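Local coordinates for protein TarM (Staphylococcus aureus subsp. aureus 21178, PDB 4X7R) that belongs to the GT-B clan of glycosyltransferases and carries two parallel-stranded lobes together with a long antiparallel sheet, at residues Leu88-His91 with Ile92-Leu96; Phe168-Glu171 with Lys172-Tyr176; Val457-Asp460 with Val461-Ala464. The protein carries 1 engineered substitution. One frame throughout, in Å; residues are numbered along the deposited sequence.

Interaction 1 (Leu88-His91 with Ile92-Leu96); sequences LYKH and ISERL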
ATOM      1  N   LEU A  88       3.693  30.203  19.861  1.00 51.83           N
ATOM      2  CA  LEU A  88       4.250  28.872  20.012  1.00 49.55           C
ATOM      3  C   LEU A  88       5.725  28.947  19.622  1.00 51.73           C
ATOM      4  O   LEU A  88       6.561  28.417  20.343  1.00 51.67           O
ATOM      5  CB  LEU A  88       3.475  27.849  19.151  1.00 48.75           C
ATOM      6  CG  LEU A  88       4.026  26.424  19.042  1.00 52.85           C
ATOM      7  CD1 LEU A  88       4.165  25.774  20.400  1.00 54.00           C
ATOM      8  CD2 LEU A  88       3.126  25.579  18.200  1.00 55.41           C
ATOM      9  N   TYR A  89       6.044  29.651  18.518  1.00 47.33           N
ATOM     10  CA  TYR A  89       7.421  29.802  18.040  1.00 47.02           C
ATOM     11  C   TYR A  89       8.272  30.620  18.986  1.00 52.03           C
ATOM     12  O   TYR A  89       9.442  30.283  19.187  1.00 51.47           O
ATOM     13  CB  TYR A  89       7.459  30.370  16.619  1.00 47.87           C
ATOM     14  CG  TYR A  89       6.889  29.408  15.604  1.00 48.45           C
ATOM     15  CD1 TYR A  89       7.656  28.360  15.100  1.00 49.88           C
ATOM     16  CD2 TYR A  89       5.573  29.537  15.150  1.00 47.89           C
ATOM     17  CE1 TYR A  89       7.134  27.469  14.169  1.00 49.58           C
ATOM     18  CE2 TYR A  89       5.035  28.640  14.228  1.00 47.11           C
ATOM     19  CZ  TYR A  89       5.827  27.617  13.730  1.00 50.19           C
ATOM     20  OH  TYR A  89       5.329  26.738  12.807  1.00 43.74           O
ATOM     21  N   LYS A  90       7.667  31.665  19.604  1.00 49.18           N
ATOM     22  CA  LYS A  90       8.322  32.532  20.581  1.00 50.44           C
ATOM     23  C   LYS A  90       8.642  31.724  21.838  1.00 56.61           C
ATOM     24  O   LYS A  90       9.761  31.820  22.331  1.00 56.95           O
ATOM     25  CB  LYS A  90       7.443  33.752  20.912  1.00 53.21           C
ATOM     26  CG  LYS A  90       8.120  34.764  21.855  1.00 65.46           C
ATOM     27  CD  LYS A  90       7.286  36.033  22.057  1.00 75.45           C
ATOM     28  CE  LYS A  90       8.109  37.216  22.535  1.00 89.20           C
ATOM     29  NZ  LYS A  90       8.535  37.082  23.959  1.00100.13           N
ATOM     30  N   HIS A  91       7.677  30.899  22.319  1.00 55.44           N
ATOM     31  CA  HIS A  91       7.796  30.001  23.476  1.00 57.03           C
ATOM     32  C   HIS A  91       9.010  29.060  23.295  1.00 59.45           C
ATOM     33  O   HIS A  91       9.851  28.969  24.189  1.00 58.20           O
ATOM     34  CB  HIS A  91       6.484  29.195  23.656  1.00 58.99           C
ATOM     35  CG  HIS A  91       6.545  28.050  24.632  1.00 64.36           C
ATOM     36  ND1 HIS A  91       6.654  26.712  24.202  1.00 67.14           N
ATOM     37  CD2 HIS A  91       6.481  28.067  25.986  1.00 67.02           C
ATOM     38  CE1 HIS A  91       6.675  25.984  25.310  1.00 66.46           C
ATOM     39  NE2 HIS A  91       6.574  26.757  26.408  1.00 67.05           N
ATOM     40  N   ILE A  92       9.088  28.372  22.122  1.00 54.82           N
ATOM     41  CA  ILE A  92      10.180  27.443  21.783  1.00 54.08           C
ATOM     42  C   ILE A  92      11.551  28.174  21.795  1.00 59.44           C
ATOM     43  O   ILE A  92      12.506  27.662  22.385  1.00 58.28           O
ATOM     44  CB  ILE A  92       9.885  26.663  20.467  1.00 55.48           C
ATOM     45  CG1 ILE A  92       8.610  25.789  20.621  1.00 53.43           C
ATOM     46  CG2 ILE A  92      11.100  25.812  20.021  1.00 56.85           C
ATOM     47  CD1 ILE A  92       8.094  25.167  19.335  1.00 58.33           C
ATOM     48  N   SER A  93      11.618  29.369  21.169  1.00 57.61           N
ATOM     49  CA  SER A  93      12.816  30.215  21.120  1.00 60.13           C
ATOM     50  C   SER A  93      13.260  30.635  22.519  1.00 65.32           C
ATOM     51  O   SER A  93      14.460  30.657  22.781  1.00 67.04           O
ATOM     52  CB  SER A  93      12.561  31.474  20.294  1.00 65.60           C
ATOM     53  OG  SER A  93      12.065  31.162  19.004  1.00 79.35           O
ATOM     54  N   GLU A  94      12.300  30.980  23.407  1.00 61.39           N
ATOM     55  CA  GLU A  94      12.590  31.421  24.780  1.00 61.84           C
ATOM     56  C   GLU A  94      13.220  30.333  25.626  1.00 65.78           C
ATOM     57  O   GLU A  94      14.075  30.633  26.450  1.00 66.90           O
ATOM     58  CB  GLU A  94      11.344  31.987  25.488  1.00 62.67           C
ATOM     59  CG  GLU A  94      10.898  33.377  25.039  1.00 78.83           C
ATOM     60  CD  GLU A  94      11.927  34.496  24.997  1.00110.49           C
ATOM     61  OE1 GLU A  94      12.776  34.573  25.915  1.00108.00           O
ATOM     62  OE2 GLU A  94      11.861  35.315  24.051  1.00108.01           O
ATOM     63  N   ARG A  95      12.814  29.069  25.414  1.00 61.43           N
ATOM     64  CA  ARG A  95      13.334  27.903  26.135  1.00 61.05           C
ATOM     65  C   ARG A  95      14.780  27.598  25.750  1.00 67.57           C
ATOM     66  O   ARG A  95      15.483  26.928  26.508  1.00 68.77           O
ATOM     67  CB  ARG A  95      12.444  26.674  25.903  1.00 56.40           C
ATOM     68  CG  ARG A  95      11.040  26.840  26.465  1.00 57.31           C
ATOM     69  CD  ARG A  95      10.123  25.740  25.994  1.00 57.42           C
ATOM     70  NE  ARG A  95      10.419  24.466  26.648  1.00 57.20           N
ATOM     71  CZ  ARG A  95       9.672  23.377  26.526  1.00 66.81           C
ATOM     72  NH1 ARG A  95       8.582  23.392  25.772  1.00 57.37           N
ATOM     73  NH2 ARG A  95      10.010  22.263  27.155  1.00 57.19           N
ATOM     74  N   LEU A  96      15.214  28.076  24.570  1.00 64.41           N
ATOM     75  CA  LEU A  96      16.576  27.902  24.068  1.00 65.78           C
ATOM     76  C   LEU A  96      17.428  29.155  24.323  1.00 73.33           C
ATOM     77  O   LEU A  96      18.628  29.147  24.050  1.00 74.28           O
ATOM     78  CB  LEU A  96      16.563  27.531  22.577  1.00 65.30           C
ATOM     79  CG  LEU A  96      15.964  26.165  22.222  1.00 67.99           C
ATOM     80  CD1 LEU A  96      15.602  26.099  20.754  1.00 67.85           C
ATOM     81  CD2 LEU A  96      16.901  25.036  22.594  1.00 69.05           C
TER

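Interaction 2 (Phe168-Glu171 with Lys172-Tyr176); sequences FYDE and KGYPY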
ATOM      1  N   PHE A 168      -1.484  17.651  17.179  1.00 32.71           N
ATOM      2  CA  PHE A 168      -1.281  17.972  15.774  1.00 33.74           C
ATOM      3  C   PHE A 168      -1.560  19.449  15.562  1.00 38.32           C
ATOM      4  O   PHE A 168      -2.550  19.958  16.093  1.00 37.19           O
ATOM      5  CB  PHE A 168      -2.176  17.100  14.873  1.00 35.85           C
ATOM      6  CG  PHE A 168      -1.886  15.627  14.985  1.00 38.89           C
ATOM      7  CD1 PHE A 168      -0.581  15.147  14.914  1.00 43.25           C
ATOM      8  CD2 PHE A 168      -2.917  14.707  15.067  1.00 43.47           C
ATOM      9  CE1 PHE A 168      -0.311  13.775  14.994  1.00 43.77           C
ATOM     10  CE2 PHE A 168      -2.647  13.330  15.112  1.00 46.24           C
ATOM     11  CZ  PHE A 168      -1.345  12.877  15.099  1.00 43.03           C
ATOM     12  N   TYR A 169      -0.722  20.124  14.739  1.00 34.71           N
ATOM     13  CA  TYR A 169      -0.803  21.559  14.480  1.00 34.20           C
ATOM     14  C   TYR A 169      -1.070  21.820  13.022  1.00 39.85           C
ATOM     15  O   TYR A 169      -0.487  21.149  12.152  1.00 38.55           O
ATOM     16  CB  TYR A 169       0.492  22.271  14.902  1.00 34.81           C
ATOM     17  CG  TYR A 169       0.818  22.125  16.365  1.00 35.59           C
ATOM     18  CD1 TYR A 169       1.501  21.012  16.836  1.00 36.17           C
ATOM     19  CD2 TYR A 169       0.469  23.118  17.281  1.00 37.33           C
ATOM     20  CE1 TYR A 169       1.795  20.867  18.187  1.00 37.12           C
ATOM     21  CE2 TYR A 169       0.779  22.995  18.635  1.00 37.53           C
ATOM     22  CZ  TYR A 169       1.438  21.861  19.083  1.00 43.60           C
ATOM     23  OH  TYR A 169       1.721  21.704  20.419  1.00 42.33           O
ATOM     24  N   ASP A 170      -1.971  22.787  12.751  1.00 35.87           N
ATOM     25  CA  ASP A 170      -2.383  23.143  11.389  1.00 35.03           C
ATOM     26  C   ASP A 170      -1.279  23.909  10.605  1.00 39.42           C
ATOM     27  O   ASP A 170      -0.156  24.084  11.113  1.00 37.24           O
ATOM     28  CB  ASP A 170      -3.747  23.853  11.402  1.00 36.15           C
ATOM     29  CG  ASP A 170      -3.760  25.239  12.039  1.00 43.56           C
ATOM     30  OD1 ASP A 170      -2.700  25.899  12.053  1.00 41.98           O
ATOM     31  OD2 ASP A 170      -4.854  25.717  12.388  1.00 43.57           O
ATOM     32  N   GLU A 171      -1.608  24.378   9.388  1.00 38.00           N
ATOM     33  CA  GLU A 171      -0.678  25.122   8.519  1.00 41.13           C
ATOM     34  C   GLU A 171      -0.193  26.447   9.099  1.00 45.77           C
ATOM     35  O   GLU A 171       0.887  26.914   8.709  1.00 45.91           O
ATOM     36  CB  GLU A 171      -1.253  25.336   7.102  1.00 43.60           C
ATOM     37  CG  GLU A 171      -1.446  24.041   6.322  1.00 63.95           C
ATOM     38  CD  GLU A 171      -0.218  23.313   5.790  1.00 99.22           C
ATOM     39  OE1 GLU A 171       0.887  23.906   5.747  1.00 98.46           O
ATOM     40  OE2 GLU A 171      -0.379  22.139   5.384  1.00 99.49           O
ATOM     41  N   LYS A 172      -0.938  27.005  10.085  1.00 41.58           N
ATOM     42  CA  LYS A 172      -0.570  28.252  10.760  1.00 41.62           C
ATOM     43  C   LYS A 172       0.071  28.031  12.146  1.00 45.37           C
ATOM     44  O   LYS A 172       0.433  28.995  12.817  1.00 44.81           O
ATOM     45  CB  LYS A 172      -1.751  29.237  10.794  1.00 43.76           C
ATOM     46  CG  LYS A 172      -2.238  29.606   9.396  1.00 49.75           C
ATOM     47  CD  LYS A 172      -3.223  30.763   9.362  1.00 54.54           C
ATOM     48  CE  LYS A 172      -3.725  30.991   7.946  1.00 65.12           C
ATOM     49  NZ  LYS A 172      -4.751  30.007   7.544  1.00 60.90           N
ATOM     50  N   GLY A 173       0.225  26.763  12.551  1.00 40.92           N
ATOM     51  CA  GLY A 173       0.857  26.423  13.820  1.00 38.66           C
ATOM     52  C   GLY A 173      -0.082  26.340  15.005  1.00 41.71           C
ATOM     53  O   GLY A 173       0.376  26.394  16.151  1.00 40.17           O
ATOM     54  N   TYR A 174      -1.391  26.188  14.752  1.00 37.90           N
ATOM     55  CA  TYR A 174      -2.381  26.064  15.830  1.00 37.28           C
ATOM     56  C   TYR A 174      -2.756  24.591  16.076  1.00 37.58           C
ATOM     57  O   TYR A 174      -2.971  23.856  15.112  1.00 37.02           O
ATOM     58  CB  TYR A 174      -3.651  26.879  15.504  1.00 39.45           C
ATOM     59  CG  TYR A 174      -3.407  28.370  15.423  1.00 42.90           C
ATOM     60  CD1 TYR A 174      -3.455  29.170  16.564  1.00 44.81           C
ATOM     61  CD2 TYR A 174      -3.105  28.978  14.214  1.00 44.35           C
ATOM     62  CE1 TYR A 174      -3.231  30.547  16.491  1.00 46.76           C
ATOM     63  CE2 TYR A 174      -2.839  30.338  14.138  1.00 46.64           C
ATOM     64  CZ  TYR A 174      -2.932  31.126  15.268  1.00 54.73           C
ATOM     65  OH  TYR A 174      -2.708  32.476  15.139  1.00 61.26           O
ATOM     66  N   PRO A 175      -2.930  24.158  17.334  1.00 32.74           N
ATOM     67  CA  PRO A 175      -3.351  22.753  17.576  1.00 31.55           C
ATOM     68  C   PRO A 175      -4.797  22.523  17.178  1.00 36.93           C
ATOM     69  O   PRO A 175      -5.630  23.390  17.442  1.00 36.78           O
ATOM     70  CB  PRO A 175      -3.179  22.564  19.088  1.00 32.89           C
ATOM     71  CG  PRO A 175      -3.205  23.972  19.651  1.00 39.14           C
ATOM     72  CD  PRO A 175      -2.729  24.908  18.597  1.00 34.86           C
ATOM     73  N   TYR A 176      -5.098  21.357  16.539  1.00 33.54           N
ATOM     74  CA  TYR A 176      -6.453  21.047  16.072  1.00 32.60           C
ATOM     75  C   TYR A 176      -6.984  19.721  16.586  1.00 34.02           C
ATOM     76  O   TYR A 176      -8.200  19.518  16.621  1.00 33.12           O
ATOM     77  CB  TYR A 176      -6.603  21.209  14.523  1.00 32.86           C
ATOM     78  CG  TYR A 176      -5.754  20.261  13.697  1.00 33.94           C
ATOM     79  CD1 TYR A 176      -4.418  20.545  13.426  1.00 35.72           C
ATOM     80  CD2 TYR A 176      -6.269  19.051  13.235  1.00 33.35           C
ATOM     81  CE1 TYR A 176      -3.633  19.680  12.668  1.00 34.12           C
ATOM     82  CE2 TYR A 176      -5.485  18.167  12.488  1.00 33.80           C
ATOM     83  CZ  TYR A 176      -4.160  18.479  12.229  1.00 39.89           C
ATOM     84  OH  TYR A 176      -3.369  17.643  11.481  1.00 40.00           O
TER
HETATM   85  O   HOH W   1      -0.765  18.409  11.539  1.00 36.02           O

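Interaction 3 (Val457-Asp460 with Val461-Ala464); sequences VNND and VLAA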
ATOM      1  N   VAL A 457      13.685 -19.060 -22.426  1.00 72.08           N
ATOM      2  CA  VAL A 457      14.770 -18.093 -22.720  1.00 73.73           C
ATOM      3  C   VAL A 457      15.572 -18.453 -23.968  1.00 80.24           C
ATOM      4  O   VAL A 457      16.150 -17.557 -24.587  1.00 81.81           O
ATOM      5  CB  VAL A 457      15.748 -17.759 -21.554  1.00 78.22           C
ATOM      6  CG1 VAL A 457      15.106 -16.904 -20.483  1.00 76.25           C
ATOM      7  CG2 VAL A 457      16.421 -18.999 -20.970  1.00 79.05           C
ATOM      8  N   ASN A 458      15.658 -19.758 -24.296  1.00 77.10           N
ATOM      9  CA  ASN A 458      16.428 -20.290 -25.426  1.00 78.82           C
ATOM     10  C   ASN A 458      15.595 -20.615 -26.675  1.00 83.47           C
ATOM     11  O   ASN A 458      16.093 -21.274 -27.586  1.00 85.27           O
ATOM     12  CB  ASN A 458      17.251 -21.498 -24.978  1.00 78.25           C
ATOM     13  CG  ASN A 458      18.409 -21.120 -24.096  1.00100.24           C
ATOM     14  OD1 ASN A 458      19.428 -20.598 -24.555  1.00 92.63           O
ATOM     15  ND2 ASN A 458      18.278 -21.366 -22.809  1.00 93.65           N
ATOM     16  N   ASN A 459      14.346 -20.130 -26.731  1.00 78.50           N
ATOM     17  CA  ASN A 459      13.452 -20.342 -27.869  1.00 77.85           C
ATOM     18  C   ASN A 459      12.693 -19.037 -28.151  1.00 82.49           C
ATOM     19  O   ASN A 459      11.702 -18.731 -27.478  1.00 80.91           O
ATOM     20  CB  ASN A 459      12.512 -21.523 -27.604  1.00 74.63           C
ATOM     21  CG  ASN A 459      11.826 -22.073 -28.820  1.00 86.58           C
ATOM     22  OD1 ASN A 459      11.383 -21.339 -29.706  1.00 79.67           O
ATOM     23  ND2 ASN A 459      11.658 -23.382 -28.852  1.00 78.25           N
ATOM     24  N   ASP A 460      13.206 -18.250 -29.118  1.00 80.53           N
ATOM     25  CA  ASP A 460      12.677 -16.943 -29.516  1.00 79.62           C
ATOM     26  C   ASP A 460      11.247 -17.004 -30.048  1.00 80.37           C
ATOM     27  O   ASP A 460      10.419 -16.194 -29.628  1.00 78.07           O
ATOM     28  CB  ASP A 460      13.615 -16.242 -30.514  1.00 84.05           C
ATOM     29  CG  ASP A 460      15.039 -16.068 -30.015  1.00 98.50           C
ATOM     30  OD1 ASP A 460      15.260 -15.205 -29.138  1.00 98.90           O
ATOM     31  OD2 ASP A 460      15.934 -16.791 -30.511  1.00107.69           O
ATOM     32  N   VAL A 461      10.953 -17.974 -30.940  1.00 77.28           N
ATOM     33  CA  VAL A 461       9.627 -18.170 -31.539  1.00 75.99           C
ATOM     34  C   VAL A 461       8.562 -18.563 -30.505  1.00 77.14           C
ATOM     35  O   VAL A 461       7.460 -18.020 -30.549  1.00 75.53           O
ATOM     36  CB  VAL A 461       9.619 -19.041 -32.840  1.00 81.27           C
ATOM     37  CG1 VAL A 461      10.179 -20.439 -32.607  1.00 81.79           C
ATOM     38  CG2 VAL A 461       8.229 -19.117 -33.469  1.00 79.90           C
ATOM     39  N   LEU A 462       8.907 -19.470 -29.564  1.00 72.00           N
ATOM     40  CA  LEU A 462       7.996 -19.919 -28.508  1.00 68.73           C
ATOM     41  C   LEU A 462       7.702 -18.788 -27.521  1.00 70.38           C
ATOM     42  O   LEU A 462       6.546 -18.621 -27.130  1.00 68.42           O
ATOM     43  CB  LEU A 462       8.549 -21.156 -27.776  1.00 68.66           C
ATOM     44  CG  LEU A 462       7.576 -21.925 -26.875  1.00 70.86           C
ATOM     45  CD1 LEU A 462       6.586 -22.757 -27.694  1.00 70.41           C
ATOM     46  CD2 LEU A 462       8.330 -22.817 -25.910  1.00 73.20           C
ATOM     47  N   ALA A 463       8.736 -18.006 -27.142  1.00 66.61           N
ATOM     48  CA  ALA A 463       8.601 -16.870 -26.228  1.00 65.00           C
ATOM     49  C   ALA A 463       7.677 -15.790 -26.799  1.00 68.31           C
ATOM     50  O   ALA A 463       6.883 -15.208 -26.051  1.00 67.88           O
ATOM     51  CB  ALA A 463       9.966 -16.284 -25.915  1.00 67.01           C
ATOM     52  N   ALA A 464       7.758 -15.548 -28.118  1.00 64.31           N
ATOM     53  CA  ALA A 464       6.946 -14.567 -28.835  1.00 63.73           C
ATOM     54  C   ALA A 464       5.500 -15.047 -29.016  1.00 64.57           C
ATOM     55  O   ALA A 464       4.578 -14.233 -28.924  1.00 63.81           O
ATOM     56  CB  ALA A 464       7.571 -14.258 -30.191  1.00 66.70           C
TER

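Interaction 1 (Leu88-His91 with Ile92-Leu96)
H91 and R95, one helical turn apart, cross with ring and guanidinium planes 61° apart. R95 CD lies over one face of the imidazole, displaced toward its rim and 3.9 Å from the ring centroid, a CH-pi contact. Beyond it the arginine bends at chi3, which brings NH1 round to 3.3 Å from H91 CE1, with CE1 near the guanidinium plane at its edge. The charged end is engaged elsewhere: NH1 forms a salt bridge with E142, and R95 makes a cation-pi contact with F134. L88 and I92 run side by side in the same direction, CD1 of L88 4.1 Å from CD1 of I92, and both rest on F144. K90 and E94 also point the same way, but their salt bridge is long, NZ to OE2 3.8 Å. S93 turns OG back beside its own N (chi1 -54°), and OG reaches Y89 O at 2.8 Å while S93 N binds the same oxygen at 3.1 Å from the opposite face of the carbonyl plane. Contacts at i to i+4 spacing, with an apolar side laid on strands 139-147 and 150-157 and charged residues on the exposed side, are typical of an amphipathic helix packed against a beta-sheet.

Interaction 2 (Phe168-Glu171 with Lys172-Tyr176)
D170 reaches forward round the turn to K172 and Y174. Its CB lies 3.9 Å from CD1 of the Y176 ring. From there chi1 of 68° sets CG between the backbone N and the carbonyl carbon, swinging the carboxylate over the turn, where CG comes 3.5 Å from Y174 O. OD1 accepts two backbone N-H groups from opposite faces of the carboxylate plane: K172 N at 2.9 Å and, in a straighter bond, Y174 N at 3.0 Å with 167° at the hydrogen. OD2 packs 3.5 Å from Y174 CB and is hydrogen-bonded to S77 of helix 69-78. The backbone beneath is a type I turn from D170 to G173, closed by G173 N to D170 O; G173, its last residue, has a positive phi (89°), and D170 N to Y174 O completes a type I turn plus G1 bulge. Y176 N to F168 O continues the pairing into the hairpin. Y176 turns its ring edge to the opposing backbone, CE1 3.4 Å from Y169 C, while a water joins Y176 OH to Y169 O. Y169 CD2 meets P175 CD at 3.9 Å on the other side of the hairpin. With two backbone N-H groups and the S77 hydroxyl bonded to one buried carboxylate, the anionic form of D170 is probably favoured; OD1 holds the turn together while OD2 ties it to helix 69-78.

Interaction 3 (Val457-Asp460 with Val461-Ala464)
N459 lays its amide against the first turn of helix 460-477, with CG 3.6 Å from L462 CB and OD1 3.4 Å from that same carbon. This is an N-cap: N459 stands immediately before the helix, and its side-chain oxygen accepts from L462 N at 3.1 Å with 159° at the hydrogen. The bond is fairly straight at the hydrogen, but the donor lies 48° out of the amide carbonyl plane, not on a lone pair. Chi1 of -164° places CG opposite the backbone N and beside the carbonyl carbon, bringing OD1 to the N-H of L462. The side chains of N459 and L462 cross at an angle, whereas N459 and V461 run alongside each other in the same direction. Backbone bonds follow: N459 O receives A463 N at 3.1 Å, and D460 O receives A464 N at the same length, the first i to i+4 bonds of the helix. A463 CB also sits 3.4 Å from N459 O. D460, the first helical residue, forms a salt bridge between OD1 and K394 NZ; the same lysine nitrogen bonds V457 O, the last carbonyl of helix 446-457. One lysine thus joins the end of one helix to the start of the next. An acidic residue in the first turn is also expected to interact favourably with the helix dipole. V461 CG1 comes within 3.3 Å of N459 OD1, the same oxygen that caps L462 N.

In the fold
Interactions 1, 2 and 3 follow one another along the chain. Interactions 1 and 2 belong to the part built on the ten-stranded antiparallel sheet: helix 86-95 lies against strands 139-147 and 150-157, and the hairpin of strands 163-169 and 175-182 is in the same sheet. Their centres are about 16 Å apart, and they touch where L88 CD2 comes 3.5 Å from Y169 CE2 and, equally near, from G173 O. Interaction 3 lies in the glycosyltransferase group 1 region, at the junction of helices 446-457 and 460-477, on the opposite side of the chain's centre, about 69 Å from interaction 1 and about 60 Å from interaction 2, centre to centre. It touches neither, so the contacts sit in two widely separated parts of the chain.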